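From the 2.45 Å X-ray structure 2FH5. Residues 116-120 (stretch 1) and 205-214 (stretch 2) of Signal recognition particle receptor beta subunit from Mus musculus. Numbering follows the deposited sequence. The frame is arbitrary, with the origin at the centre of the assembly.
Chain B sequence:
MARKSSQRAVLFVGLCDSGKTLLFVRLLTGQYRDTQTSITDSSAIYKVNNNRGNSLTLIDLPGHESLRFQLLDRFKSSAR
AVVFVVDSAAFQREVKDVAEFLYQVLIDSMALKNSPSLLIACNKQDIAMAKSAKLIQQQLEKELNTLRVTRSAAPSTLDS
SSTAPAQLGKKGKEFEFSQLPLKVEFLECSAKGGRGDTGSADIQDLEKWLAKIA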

# COMPACT_ATOMS: atom_id res chain seq x y z
N PRO B 116 9.31 17.24 11.74
CA PRO B 116 8.07 17.27 10.97
C PRO B 116 6.89 17.14 11.91
O PRO B 116 7.02 16.60 13.00
N SER B 117 5.75 17.67 11.50
CA SER B 117 4.54 17.57 12.26
C SER B 117 4.13 16.07 12.11
O SER B 117 4.36 15.47 11.06
N LEU B 118 3.54 15.48 13.15
CA LEU B 118 3.18 14.06 13.09
C LEU B 118 1.73 13.71 13.40
O LEU B 118 1.17 14.13 14.40
N LEU B 119 1.09 12.92 12.54
CA LEU B 119 -0.29 12.53 12.78
C LEU B 119 -0.41 11.02 12.92
O LEU B 119 0.29 10.27 12.24
N ILE B 120 -1.28 10.59 13.81
CA ILE B 120 -1.53 9.18 13.99
C ILE B 120 -2.95 9.00 13.46
O ILE B 120 -3.91 9.38 14.13
N ASP B 205 -11.45 14.70 8.16
CA ASP B 205 -10.50 15.20 9.14
C ASP B 205 -9.07 15.17 8.64
O ASP B 205 -8.31 16.11 8.88
N LEU B 206 -8.71 14.09 7.94
CA LEU B 206 -7.37 13.92 7.39
C LEU B 206 -7.05 15.01 6.37
O LEU B 206 -5.95 15.57 6.38
N GLU B 207 -7.99 15.30 5.48
CA GLU B 207 -7.78 16.36 4.49
C GLU B 207 -7.75 17.71 5.21
O GLU B 207 -7.06 18.63 4.79
N LYS B 208 -8.50 17.83 6.31
CA LYS B 208 -8.48 19.08 7.07
C LYS B 208 -7.07 19.26 7.63
O LYS B 208 -6.45 20.29 7.42
N TRP B 209 -6.56 18.24 8.33
CA TRP B 209 -5.21 18.30 8.90
C TRP B 209 -4.15 18.54 7.84
O TRP B 209 -3.25 19.35 8.04
N LEU B 210 -4.23 17.83 6.73
CA LEU B 210 -3.27 18.02 5.66
C LEU B 210 -3.29 19.47 5.19
O LEU B 210 -2.25 20.07 4.94
N ALA B 211 -4.49 20.03 5.08
CA ALA B 211 -4.64 21.42 4.69
C ALA B 211 -3.92 22.31 5.72
O ALA B 211 -3.05 23.14 5.38
N LYS B 212 -4.28 22.11 6.98
CA LYS B 212 -3.71 22.84 8.10
C LYS B 212 -2.18 22.83 8.19
O LYS B 212 -1.59 23.80 8.65
N ILE B 213 -1.53 21.77 7.74
CA ILE B 213 -0.07 21.73 7.83
C ILE B 213 0.64 22.11 6.55
O ILE B 213 1.86 22.18 6.52
N ALA B 214 -0.12 22.37 5.49
CA ALA B 214 0.47 22.71 4.19
C ALA B 214 1.27 24.02 4.13
O ALA B 214 1.01 24.92 4.96
OXT ALA B 214 2.13 24.14 3.24

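The strand formed by residues 117-120 lies against the last helix of the chain, residues of stretch 2, with the two axes 10.7 Å apart at closest approach and running almost exactly antiparallel, at 176°. Because of this opposed direction, the start of the strand meets the C-terminal part of the helix: Ser117 is paired with Ile213, their CA atoms 7.6 Å apart, and Leu119 with Trp209, their CA atoms 8.5 Å apart. The contact is small, burying 247 Å² over both sides, and no direct hydrogen bond crosses it. Most of that surface belongs to Leu119 and Trp209, with Ser117 next.

Strand alternation determines which side chains are available. The CA-to-CB bonds of Ser117 and Leu119 point toward the helix, whereas that of Leu118 points away, so that Leu118 meets the helix chiefly through its backbone. From the helix, Trp209 and Ile213, one turn apart, both point toward the strand. Leu206 starts out sideways, but its end comes nearer.

Leu119 and Trp209 form the centre of the packing. Leu119 adopts t for chi1 and p for chi2 (176° and 74°), and Trp209 has chi1 in t (-179°) with chi2 at 87°, a conformation that extends the indole from the helix to the strand. Leu119 CB sits over one face of the indole, 3.6 Å from the centroid of the six-membered ring of Trp209 and 17° off the ring normal, which is the geometry of a CH-pi contact. The closest atoms of the pair are Leu119 CB and Trp209 CZ2, at 3.5 Å. Leu119 also reaches the preceding turn of the helix: its CD2 lies 3.7 Å from CD1 of Leu206, which has the same t, p rotamer. Leu119 thus bridges two helix residues three positions apart, and all three of these side chains are buried.

The indole also extends along the strand beyond Leu119. Trp209 CZ2 lies 4.1 Å from the backbone C of Leu118. Trp209 CZ2 is also 3.7 Å from Ser117 OG, and both strand atoms approach the ring obliquely. Ser117, with chi1 in t (177°), turns its hydroxyl toward water 1, while Ser117 OG remains 4.0 Å from Ile213 CG2. Ile213 has both chi angles in p (67° and 86°) and adds only a small area.

The polar groups at this end are joined through a water rather than directly. Water 1 is hydrogen-bonded to Ser117 OG at 2.7 Å and donates to Leu118 O at 3.1 Å. It also accepts a weak hydrogen bond from Trp209 NE1, at 3.4 Å, which supplies the one polar link, though an indirect one, between strand and helix; NE1 has a further partner elsewhere in the structure. The tryptophan therefore serves the contact in two ways, its ring face packing on Leu119 and its nitrogen joining the hydrated polar cluster around Ser117.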

# COMPACT_ATOMS: atom_id res chain seq x y z
CB PRO B 116 8.21 16.05 10.07
CG PRO B 116 8.92 15.10 10.94
CD PRO B 116 10.02 15.97 11.51
CB SER B 117 3.51 18.52 11.63
OG SER B 117 2.25 18.44 12.26
CB LEU B 118 4.10 13.29 14.04
CG LEU B 118 3.71 11.88 14.50
CD1 LEU B 118 3.68 10.89 13.34
CD2 LEU B 118 4.72 11.43 15.53
CB LEU B 119 -1.21 12.99 11.64
CG LEU B 119 -2.69 12.56 11.72
CD1 LEU B 119 -3.42 13.37 12.78
CD2 LEU B 119 -3.35 12.76 10.36
CB ILE B 120 -1.51 8.77 15.49
CG1 ILE B 120 -0.24 9.29 16.18
CG2 ILE B 120 -1.66 7.23 15.59
CD1 ILE B 120 1.01 8.66 15.66
CB ASP B 205 -10.59 14.40 10.44
CG ASP B 205 -11.87 14.66 11.18
OD1 ASP B 205 -12.47 15.74 10.93
OD2 ASP B 205 -12.27 13.82 12.03
CB LEU B 206 -7.24 12.54 6.75
CG LEU B 206 -5.94 12.20 6.01
CD1 LEU B 206 -4.82 12.13 7.01
CD2 LEU B 206 -6.10 10.86 5.28
CB GLU B 207 -8.88 16.35 3.42
CG GLU B 207 -9.01 15.02 2.68
CD GLU B 207 -9.91 15.10 1.45
OE1 GLU B 207 -9.42 15.50 0.37
OE2 GLU B 207 -11.11 14.76 1.57
CB LYS B 208 -9.50 19.04 8.22
CG LYS B 208 -10.59 20.12 8.12
CD LYS B 208 -11.53 20.15 9.34
CE LYS B 208 -12.68 21.17 9.16
NZ LYS B 208 -13.65 21.24 10.31
CB TRP B 209 -4.89 16.99 9.64
CG TRP B 209 -3.52 16.95 10.29
CD1 TRP B 209 -3.19 17.38 11.54
CD2 TRP B 209 -2.31 16.39 9.74
NE1 TRP B 209 -1.86 17.13 11.81
CE2 TRP B 209 -1.30 16.52 10.72
CE3 TRP B 209 -1.99 15.80 8.51
CZ2 TRP B 209 0.01 16.06 10.51
CZ3 TRP B 209 -0.69 15.34 8.30
CH2 TRP B 209 0.29 15.48 9.30
CB LEU B 210 -3.57 17.08 4.49
CG LEU B 210 -3.04 15.65 4.65
CD1 LEU B 210 -3.67 14.76 3.60
CD2 LEU B 210 -1.52 15.66 4.50
CB ALA B 211 -6.11 21.78 4.62
CB LYS B 212 -4.33 22.30 9.39
CG LYS B 212 -3.58 22.60 10.66
CD LYS B 212 -4.23 21.87 11.83
CE LYS B 212 -3.35 21.86 13.07
NZ LYS B 212 -4.09 21.29 14.23
CB ILE B 213 0.44 20.33 8.31
CG1 ILE B 213 0.16 19.24 7.27
CG2 ILE B 213 -0.25 19.97 9.61
CD1 ILE B 213 1.24 19.11 6.19
CB ALA B 214 -0.62 22.71 3.11
O HOH W 1 0.67 17.19 14.06